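Local coordinates for protein orotidine-5-phosphate decarboxylase/orotate phosphoribosyltransferase, putative (Ompdcase-oprtase, putative) (Leishmania infantum, PDB 3QW3) that probably converts orotidine 5'-phosphate to UMP and carbon dioxide, this chain being the decarboxylase domain of a longer bifunctional UMP synthase, at residues A[46-52]-A[77-83]; A[87-93]-A[117-122]; A[106-112]-A[127-133]. All coordinates share one frame; numbering follows the deposited sequence.

Interaction 1: A[46-52]-A[77-83]. With SO4 (sulfate ion), chain D.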
loop_
_atom_site.group_PDB
_atom_site.type_symbol
_atom_site.label_atom_id
_atom_site.label_comp_id
_atom_site.label_asym_id
_atom_site.label_seq_id
_atom_site.Cartn_x
_atom_site.Cartn_y
_atom_site.Cartn_z
ATOM N N ALA A 46 20.997 -2.629 13.459
ATOM C CA ALA A 46 20.196 -1.610 14.140
ATOM C C ALA A 46 18.707 -1.929 14.037
ATOM O O ALA A 46 17.925 -1.527 14.887
ATOM C CB ALA A 46 20.470 -0.241 13.560
ATOM N N ALA A 47 18.331 -2.638 12.977
ATOM C CA ALA A 47 16.934 -3.013 12.741
ATOM C C ALA A 47 16.870 -4.189 11.786
ATOM O O ALA A 47 17.844 -4.472 11.077
ATOM C CB ALA A 47 16.149 -1.828 12.162
ATOM N N TYR A 48 15.729 -4.881 11.793
ATOM C CA TYR A 48 15.392 -5.841 10.738
ATOM C C TYR A 48 14.162 -5.367 9.979
ATOM O O TYR A 48 13.270 -4.738 10.559
ATOM C CB TYR A 48 15.177 -7.248 11.302
ATOM C CG TYR A 48 16.484 -7.886 11.708
ATOM C CD1 TYR A 48 17.248 -8.594 10.785
ATOM C CD2 TYR A 48 16.978 -7.739 13.004
ATOM C CE1 TYR A 48 18.467 -9.160 11.144
ATOM C CE2 TYR A 48 18.192 -8.302 13.372
ATOM C CZ TYR A 48 18.929 -9.008 12.439
ATOM O OH TYR A 48 20.139 -9.563 12.801
ATOM N N LYS A 49 14.142 -5.656 8.679
ATOM C CA LYS A 49 13.039 -5.245 7.806
ATOM C C LYS A 49 12.455 -6.441 7.030
ATOM O O LYS A 49 12.876 -6.737 5.904
ATOM C CB LYS A 49 13.486 -4.127 6.852
ATOM C CG LYS A 49 12.331 -3.514 6.040
ATOM C CD LYS A 49 12.767 -2.319 5.192
ATOM C CE LYS A 49 13.591 -2.714 3.955
ATOM N NZ LYS A 49 12.872 -3.503 2.929
ATOM N N PRO A 50 11.481 -7.139 7.631
ATOM C CA PRO A 50 10.842 -8.232 6.903
ATOM C C PRO A 50 9.971 -7.734 5.751
ATOM O O PRO A 50 9.308 -6.701 5.859
ATOM C CB PRO A 50 9.987 -8.923 7.965
ATOM C CG PRO A 50 9.807 -7.925 9.031
ATOM C CD PRO A 50 11.038 -7.084 9.035
ATOM N N ASN A 51 10.013 -8.494 4.664
ATOM C CA ASN A 51 9.285 -8.219 3.433
ATOM C C ASN A 51 7.857 -8.755 3.524
ATOM O O ASN A 51 7.638 -9.965 3.418
ATOM C CB ASN A 51 10.043 -8.892 2.277
ATOM C CG ASN A 51 9.569 -8.433 0.906
ATOM O OD1 ASN A 51 10.382 -8.125 0.027
ATOM N ND2 ASN A 51 8.264 -8.399 0.712
ATOM N N ALA A 52 6.883 -7.862 3.713
ATOM C CA ALA A 52 5.489 -8.281 3.926
ATOM C C ALA A 52 4.937 -9.079 2.738
ATOM O O ALA A 52 4.158 -10.019 2.925
ATOM C CB ALA A 52 4.596 -7.072 4.231
ATOM N N ILE A 77 16.201 -5.123 19.405
ATOM C CA ILE A 77 16.369 -4.741 18.000
ATOM C C ILE A 77 14.999 -4.535 17.354
ATOM O O ILE A 77 14.213 -5.478 17.260
ATOM C CB ILE A 77 17.205 -5.762 17.196
ATOM C CG1 ILE A 77 18.523 -6.080 17.925
ATOM C CG2 ILE A 77 17.485 -5.215 15.781
ATOM C CD1 ILE A 77 19.345 -7.230 17.292
ATOM N N PRO A 78 14.715 -3.299 16.909
ATOM C CA PRO A 78 13.387 -3.005 16.365
ATOM C C PRO A 78 13.167 -3.622 14.991
ATOM O O PRO A 78 14.120 -3.839 14.243
ATOM C CB PRO A 78 13.371 -1.482 16.287
ATOM C CG PRO A 78 14.806 -1.093 16.127
ATOM C CD PRO A 78 15.596 -2.117 16.894
ATOM N N VAL A 79 11.904 -3.910 14.691
ATOM C CA VAL A 79 11.501 -4.524 13.434
ATOM C C VAL A 79 10.641 -3.531 12.663
ATOM O O VAL A 79 9.655 -3.000 13.188
ATOM C CB VAL A 79 10.708 -5.828 13.687
ATOM C CG1 VAL A 79 10.152 -6.402 12.389
ATOM C CG2 VAL A 79 11.592 -6.869 14.385
ATOM N N VAL A 80 11.030 -3.285 11.416
ATOM C CA VAL A 80 10.253 -2.461 10.506
ATOM C C VAL A 80 9.533 -3.385 9.525
ATOM O O VAL A 80 10.170 -4.050 8.717
ATOM C CB VAL A 80 11.161 -1.487 9.715
ATOM C CG1 VAL A 80 10.318 -0.628 8.761
ATOM C CG2 VAL A 80 11.981 -0.611 10.672
ATOM N N LEU A 81 8.206 -3.449 9.608
ATOM C CA LEU A 81 7.454 -4.245 8.649
ATOM C C LEU A 81 7.338 -3.439 7.359
ATOM O O LEU A 81 6.700 -2.383 7.339
ATOM C CB LEU A 81 6.070 -4.625 9.198
ATOM C CG LEU A 81 5.190 -5.482 8.279
ATOM C CD1 LEU A 81 5.826 -6.843 7.960
ATOM C CD2 LEU A 81 3.794 -5.670 8.891
ATOM N N ASP A 82 7.969 -3.926 6.292
ATOM C CA ASP A 82 7.923 -3.215 5.010
ATOM C C ASP A 82 6.693 -3.636 4.228
ATOM O O ASP A 82 6.746 -4.544 3.391
ATOM C CB ASP A 82 9.193 -3.419 4.186
ATOM C CG ASP A 82 9.357 -2.366 3.096
ATOM O OD1 ASP A 82 8.436 -1.541 2.882
ATOM O OD2 ASP A 82 10.418 -2.355 2.444
ATOM N N ALA A 83 5.593 -2.961 4.535
ATOM C CA ALA A 83 4.272 -3.304 4.027
ATOM C C ALA A 83 3.699 -2.238 3.088
ATOM O O ALA A 83 2.751 -2.517 2.349
ATOM C CB ALA A 83 3.335 -3.535 5.205
HETATM S S SO4 D . 14.104 -2.709 -0.563
HETATM O O1 SO4 D . 13.025 -2.249 -1.432
HETATM O O2 SO4 D . 13.979 -2.068 0.742
HETATM O O3 SO4 D . 14.026 -4.160 -0.410
HETATM O O4 SO4 D . 15.389 -2.359 -1.166
#
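Lys49 and Asp82 meet where two parallel strands of a TIM barrel run side by side, a worked example of backbone pairing that places charged side chains beside a bound sulfate, consistent with the active-site end of the barrel. The chain of Lys49 leaves extended, then bends at its last two torsions (chi3 74°, chi4 65°), which turns NZ back towards Asp82. The resulting salt bridge from Lys49 NZ to Asp82 OD2 is 2.8 Å long and uses the anti lone pair of that oxygen. NZ also donates to O2 of the sulfate, while Asp82 OD1 is held by Lys84 and Thr109. The Asp-x-Lys pattern of Asp82 and Lys84 is consistent with the charged active-site network of OMP decarboxylases.

Packing is close along the middle of the strand pair. Tyr48 N donates to Pro78 O, and Val80 N donates to Tyr48 O at 2.8 Å. The regular bonding is interrupted at Pro50, which has no N-H to offer Val80; its CD rests instead 3.2 Å from Val80 O and 3.5 Å from Val79 CG1, and its own carbonyl accepts Asp82 N. The start is tight too: Ala46 O, buried without a polar partner, is pressed to 3.1 Å from Pro78 CD. Nearby, the Tyr48 ring has Ile77 CG2 obliquely against it, 3.8 Å from CD2, and its hydroxyl bonds Thr41. Only the Ala52 end is loose, its bond from Ala52 N to Asp82 O being weak at 3.3 Å.

Strand 16-20 pairs with the other edge of 46-52, strand 107-110 adjoins 77-83, and helix 3-11 packs against Ile77, Pro78 and Val80.

Interaction 2: A[87-93]-A[117-122]; sequences DIADTAD and DSLQPF
Asp93 and Phe122 each set CG anti to the carbonyl carbon (chi1 -74° and -61°), which brings the Asp93 carboxylate to the Pro121 ring and the Phe122 ring to the Ala92 backbone. The pair illustrates how consecutive outer helices of a TIM barrel, 89-102 and 116-123, lie against each other: their local axes differ by 38° and approach to 8.5 Å. Pro121 turns CB and CG to the short methyl of Ala92, with Ala92 CB 3.7 Å from Pro121 CG. Ala92 O lies obliquely to the Phe122 ring, 3.9 Å from CZ. Pro121 has no N-H, and Phe122 N bonds Leu119 O rather than the turn before, so the helix is kinked here.

No direct hydrogen bond joins the segments. Near the start of 87-93, Ser118 CB abuts Asp87 O at 3.1 Å, and Ile88 CG2 lies over that same CB. Asp87 OD2 accepts the N-H of Ile88, while Asp87 OD1 makes a salt bridge with Lys84 of the second subunit, so this turn belongs to the dimer interface as well.

Water bridges the two segments. One molecule accepts from Ala89 N and donates to Asp117 O; another donates to both Asp93 OD1 and Pro121 O. The carboxylate that collects this water also touches carbon directly, Asp93 OD1 standing 3.3 Å from Pro121 CB.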
loop_
_atom_site.group_PDB
_atom_site.type_symbol
_atom_site.label_atom_id
_atom_site.label_comp_id
_atom_site.label_asym_id
_atom_site.label_seq_id
_atom_site.Cartn_x
_atom_site.Cartn_y
_atom_site.Cartn_z
ATOM N N ASP A 87 -4.500 3.404 3.461
ATOM C CA ASP A 87 -5.947 3.342 3.275
ATOM C C ASP A 87 -6.554 4.299 4.281
ATOM O O ASP A 87 -5.836 5.061 4.904
ATOM C CB ASP A 87 -6.465 1.914 3.486
ATOM C CG ASP A 87 -7.683 1.595 2.625
ATOM O OD1 ASP A 87 -7.654 0.578 1.901
ATOM O OD2 ASP A 87 -8.668 2.354 2.667
ATOM N N ILE A 88 -7.866 4.272 4.453
ATOM C CA ILE A 88 -8.473 5.174 5.430
ATOM C C ILE A 88 -9.254 4.471 6.525
ATOM O O ILE A 88 -9.482 3.262 6.451
ATOM C CB ILE A 88 -9.333 6.268 4.756
ATOM C CG1 ILE A 88 -10.155 5.706 3.585
ATOM C CG2 ILE A 88 -8.435 7.403 4.287
ATOM C CD1 ILE A 88 -11.254 4.755 3.981
ATOM N N ALA A 89 -9.634 5.240 7.548
ATOM C CA ALA A 89 -10.610 4.818 8.564
ATOM C C ALA A 89 -10.339 3.438 9.162
ATOM O O ALA A 89 -9.192 3.132 9.519
ATOM C CB ALA A 89 -12.042 4.924 8.005
ATOM N N ASP A 90 -11.389 2.616 9.255
ATOM C CA ASP A 90 -11.311 1.281 9.847
ATOM C C ASP A 90 -10.310 0.374 9.146
ATOM O O ASP A 90 -9.705 -0.493 9.781
ATOM C CB ASP A 90 -12.687 0.597 9.841
ATOM C CG ASP A 90 -13.705 1.294 10.731
ATOM O OD1 ASP A 90 -13.357 2.285 11.417
ATOM O OD2 ASP A 90 -14.870 0.836 10.740
ATOM N N THR A 91 -10.154 0.559 7.835
ATOM C CA THR A 91 -9.242 -0.263 7.050
ATOM C C THR A 91 -7.804 -0.008 7.488
ATOM O O THR A 91 -7.081 -0.949 7.798
ATOM C CB THR A 91 -9.408 -0.026 5.538
ATOM O OG1 THR A 91 -10.786 -0.205 5.184
ATOM C CG2 THR A 91 -8.548 -1.002 4.742
ATOM N N ALA A 92 -7.406 1.261 7.521
ATOM C CA ALA A 92 -6.072 1.631 7.995
ATOM C C ALA A 92 -5.865 1.224 9.459
ATOM O O ALA A 92 -4.780 0.764 9.823
ATOM C CB ALA A 92 -5.824 3.111 7.802
ATOM N N ASP A 93 -6.909 1.368 10.285
ATOM C CA ASP A 93 -6.864 0.892 11.681
ATOM C C ASP A 93 -6.538 -0.593 11.748
ATOM O O ASP A 93 -5.780 -1.022 12.618
ATOM C CB ASP A 93 -8.198 1.117 12.410
ATOM C CG ASP A 93 -8.449 2.569 12.780
ATOM O OD1 ASP A 93 -7.492 3.374 12.865
ATOM O OD2 ASP A 93 -9.633 2.902 13.011
ATOM N N ASP A 117 -5.050 11.887 6.949
ATOM C CA ASP A 117 -5.975 10.971 7.637
ATOM C C ASP A 117 -5.799 9.499 7.252
ATOM O O ASP A 117 -6.324 8.608 7.925
ATOM C CB ASP A 117 -7.439 11.429 7.522
ATOM C CG ASP A 117 -7.857 11.730 6.097
ATOM O OD1 ASP A 117 -9.034 12.108 5.896
ATOM O OD2 ASP A 117 -7.022 11.597 5.180
ATOM N N SER A 118 -5.055 9.249 6.176
ATOM C CA SER A 118 -4.675 7.888 5.816
ATOM C C SER A 118 -3.428 7.441 6.580
ATOM O O SER A 118 -3.124 6.246 6.644
ATOM C CB SER A 118 -4.453 7.763 4.308
ATOM O OG SER A 118 -3.240 8.372 3.907
ATOM N N LEU A 119 -2.715 8.407 7.158
ATOM C CA LEU A 119 -1.500 8.127 7.928
ATOM C C LEU A 119 -1.733 8.154 9.438
ATOM O O LEU A 119 -1.089 7.414 10.180
ATOM C CB LEU A 119 -0.393 9.113 7.534
ATOM C CG LEU A 119 0.116 9.001 6.092
ATOM C CD1 LEU A 119 1.030 10.176 5.752
ATOM C CD2 LEU A 119 0.827 7.667 5.861
ATOM N N GLN A 120 -2.674 8.990 9.872
ATOM C CA GLN A 120 -3.031 9.110 11.290
ATOM C C GLN A 120 -3.281 7.773 12.017
ATOM O O GLN A 120 -2.806 7.598 13.139
ATOM C CB GLN A 120 -4.203 10.089 11.471
ATOM C CG GLN A 120 -4.524 10.458 12.927
ATOM C CD GLN A 120 -5.530 9.519 13.587
ATOM O OE1 GLN A 120 -6.134 8.657 12.936
ATOM N NE2 GLN A 120 -5.716 9.687 14.896
ATOM N N PRO A 121 -4.015 6.822 11.390
ATOM C CA PRO A 121 -4.241 5.535 12.062
ATOM C C PRO A 121 -2.960 4.765 12.396
ATOM O O PRO A 121 -2.956 3.950 13.314
ATOM C CB PRO A 121 -5.086 4.759 11.047
ATOM C CG PRO A 121 -5.796 5.822 10.293
ATOM C CD PRO A 121 -4.777 6.897 10.129
ATOM N N PHE A 122 -1.887 5.011 11.651
ATOM C CA PHE A 122 -0.596 4.432 11.995
ATOM C C PHE A 122 0.128 5.309 13.017
ATOM O O PHE A 122 0.658 4.808 14.010
ATOM C CB PHE A 122 0.254 4.221 10.742
ATOM C CG PHE A 122 -0.371 3.292 9.743
ATOM C CD1 PHE A 122 -0.377 1.914 9.960
ATOM C CD2 PHE A 122 -0.964 3.792 8.590
ATOM C CE1 PHE A 122 -0.959 1.049 9.036
ATOM C CE2 PHE A 122 -1.554 2.932 7.659
ATOM C CZ PHE A 122 -1.546 1.560 7.884
HETATM O O HOH W 1 -8.810 7.768 8.521
HETATM O O HOH W 2 -5.214 2.893 14.345
HETATM O O HOH W 3 -7.882 5.834 13.867
#

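Interaction 3: A[106-112]-A[127-133]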
loop_
_atom_site.group_PDB
_atom_site.type_symbol
_atom_site.label_atom_id
_atom_site.label_comp_id
_atom_site.label_asym_id
_atom_site.label_seq_id
_atom_site.Cartn_x
_atom_site.Cartn_y
_atom_site.Cartn_z
ATOM N N HIS A 106 7.623 -3.019 15.299
ATOM C CA HIS A 106 7.813 -1.730 15.967
ATOM C C HIS A 106 7.575 -0.542 15.039
ATOM O O HIS A 106 7.458 0.600 15.493
ATOM C CB HIS A 106 9.223 -1.658 16.575
ATOM C CG HIS A 106 9.592 -2.867 17.374
ATOM N ND1 HIS A 106 9.500 -2.911 18.749
ATOM C CD2 HIS A 106 10.048 -4.083 16.989
ATOM C CE1 HIS A 106 9.886 -4.100 19.176
ATOM N NE2 HIS A 106 10.230 -4.828 18.128
ATOM N N ALA A 107 7.502 -0.823 13.737
ATOM C CA ALA A 107 7.359 0.210 12.731
ATOM C C ALA A 107 6.773 -0.375 11.451
ATOM O O ALA A 107 6.811 -1.596 11.236
ATOM C CB ALA A 107 8.712 0.867 12.438
ATOM N N ILE A 108 6.255 0.506 10.603
ATOM C CA ILE A 108 5.697 0.105 9.307
ATOM C C ILE A 108 6.070 1.142 8.247
ATOM O O ILE A 108 6.328 2.299 8.567
ATOM C CB ILE A 108 4.146 -0.049 9.400
ATOM C CG1 ILE A 108 3.586 -0.902 8.247
ATOM C CG2 ILE A 108 3.455 1.314 9.512
ATOM C CD1 ILE A 108 2.078 -1.207 8.389
ATOM N N THR A 109 6.100 0.725 6.986
ATOM C CA THR A 109 6.226 1.679 5.886
ATOM C C THR A 109 4.840 1.988 5.320
ATOM O O THR A 109 3.945 1.152 5.378
ATOM C CB THR A 109 7.140 1.158 4.765
ATOM O OG1 THR A 109 6.716 -0.154 4.375
ATOM C CG2 THR A 109 8.592 1.101 5.249
ATOM N N ALA A 110 4.674 3.192 4.786
ATOM C CA ALA A 110 3.355 3.650 4.336
ATOM C C ALA A 110 3.453 4.607 3.161
ATOM O O ALA A 110 4.422 5.362 3.053
ATOM C CB ALA A 110 2.605 4.313 5.488
ATOM N N SER A 111 2.442 4.568 2.293
ATOM C CA SER A 111 2.332 5.488 1.161
ATOM C C SER A 111 1.703 6.807 1.623
ATOM O O SER A 111 0.781 6.795 2.437
ATOM C CB SER A 111 1.474 4.858 0.050
ATOM O OG SER A 111 1.060 5.840 -0.893
ATOM N N PRO A 112 2.183 7.945 1.090
ATOM C CA PRO A 112 1.622 9.248 1.433
ATOM C C PRO A 112 0.430 9.663 0.579
ATOM O O PRO A 112 -0.171 10.702 0.860
ATOM C CB PRO A 112 2.783 10.200 1.138
ATOM C CG PRO A 112 3.469 9.561 -0.020
ATOM C CD PRO A 112 3.392 8.079 0.256
ATOM N N ASP A 127 4.413 4.781 20.365
ATOM C CA ASP A 127 5.518 3.830 20.535
ATOM C C ASP A 127 5.947 3.150 19.228
ATOM O O ASP A 127 6.941 2.412 19.203
ATOM C CB ASP A 127 5.160 2.774 21.592
ATOM C CG ASP A 127 3.859 2.030 21.282
ATOM O OD1 ASP A 127 2.866 2.672 20.867
ATOM O OD2 ASP A 127 3.825 0.793 21.471
ATOM N N LYS A 128 5.194 3.402 18.157
ATOM C CA LYS A 128 5.465 2.817 16.842
ATOM C C LYS A 128 5.844 3.896 15.838
ATOM O O LYS A 128 5.377 5.030 15.928
ATOM C CB LYS A 128 4.238 2.042 16.335
ATOM C CG LYS A 128 3.676 1.008 17.315
ATOM C CD LYS A 128 4.606 -0.187 17.512
ATOM C CE LYS A 128 4.064 -1.138 18.567
ATOM N NZ LYS A 128 4.891 -2.375 18.656
ATOM N N ALA A 129 6.688 3.547 14.877
ATOM C CA ALA A 129 7.114 4.516 13.881
ATOM C C ALA A 129 6.445 4.241 12.545
ATOM O O ALA A 129 6.092 3.105 12.239
ATOM C CB ALA A 129 8.612 4.495 13.721
ATOM N N VAL A 130 6.285 5.298 11.762
ATOM C CA VAL A 130 5.734 5.195 10.419
ATOM C C VAL A 130 6.717 5.843 9.459
ATOM O O VAL A 130 6.931 7.059 9.497
ATOM C CB VAL A 130 4.364 5.893 10.321
ATOM C CG1 VAL A 130 3.739 5.655 8.940
ATOM C CG2 VAL A 130 3.452 5.401 11.425
ATOM N N PHE A 131 7.326 5.014 8.611
ATOM C CA PHE A 131 8.217 5.499 7.570
ATOM C C PHE A 131 7.415 5.721 6.293
ATOM O O PHE A 131 6.940 4.767 5.678
ATOM C CB PHE A 131 9.357 4.507 7.340
ATOM C CG PHE A 131 10.387 4.509 8.441
ATOM C CD1 PHE A 131 11.418 5.439 8.427
ATOM C CD2 PHE A 131 10.324 3.578 9.475
ATOM C CE1 PHE A 131 12.386 5.457 9.442
ATOM C CE2 PHE A 131 11.288 3.587 10.505
ATOM C CZ PHE A 131 12.314 4.533 10.479
ATOM N N VAL A 132 7.265 6.987 5.912
ATOM C CA VAL A 132 6.421 7.367 4.777
ATOM C C VAL A 132 7.250 7.464 3.509
ATOM O O VAL A 132 8.310 8.091 3.503
ATOM C CB VAL A 132 5.710 8.715 5.036
ATOM C CG1 VAL A 132 4.779 9.054 3.871
ATOM C CG2 VAL A 132 4.919 8.648 6.334
ATOM N N LEU A 133 6.766 6.851 2.432
ATOM C CA LEU A 133 7.473 6.920 1.152
ATOM C C LEU A 133 7.688 8.364 0.747
ATOM O O LEU A 133 6.762 9.176 0.800
ATOM C CB LEU A 133 6.694 6.187 0.059
ATOM C CG LEU A 133 6.290 4.738 0.315
ATOM C CD1 LEU A 133 5.520 4.222 -0.915
ATOM C CD2 LEU A 133 7.498 3.861 0.594
HETATM O O HOH W 4 7.346 -0.442 19.617
#
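The ring of Phe131 is met across the contact at its edge, near its plane, by the methyl of Ala107, whose CB is 4.2 Å from Phe131 CE2, and by Ile108 O; from outside the segments Trp195 also touches this side chain. The other flat group, the imidazole of His106, packs on Phe3, Leu6 and Val79, and its ND1 has a weak bond with a water.

From His106 to Leu133 runs a regular parallel ladder, the product of a beta-alpha-beta unit. Five backbone bonds alternate from strand to strand: Ala129 N to His106 O, Ile108 N to Ala129 O, Phe131 N to Ile108 O, Ala110 N to Phe131 O, and Leu133 N to Ala110 O, the last spanning 2.8 Å. Matched residues send their side chains to the same face. Ala107, Thr109, Ala129 and Phe131 share one, where Thr109 CG2 reaches Phe131 CB at 4.1 Å. Ile108, Ala110, Val130 and Val132 form the other, with Ala110 CB 3.9 Å from Val130 CG1.

At the start of the ladder, Lys128 bends at its second torsion (chi2 -69°), laying CD 3.6 Å from His106 O and sending NZ to the carbonyl of Ala105. The water at His106 accepts a weak bond from that amine and donates to Asp127 O. At the far end Val132 CG1 packs 3.6 Å from Pro112 CB, and the carbonyl oxygen of Leu133 lies 3.4 Å from Pro112 CG, a buried oxygen for which the model offers no polar partner.

On one edge strand 80-85 continues the barrel wall through backbone bonds to 106-112. Helix 116-123 covers the Ile108, Ala110 and Val130 face, helix 3-11 packs against His106 and Ala129, and Ser111 OG meets Ser111 OG of the second subunit.

Overall arrangement
Read from the N terminus, interaction 1 comes first: 77-83 returns to 46-52 after a largely helical excursion, closing its loop and joining the second and third barrel strands. The chain passes directly on to 87-93, which opens interaction 2. Strand 107-110 opens interaction 3 before 117-122 closes interaction 2, and 127-133 then closes interaction 3, so these two loops cross. Interaction 2 ties outer helices together, whereas interactions 1 and 3 belong to the barrel wall. Asp82 and Thr109 link the two wall contacts, while Leu119 and Phe122 pack helix against wall. All three touch the second subunit.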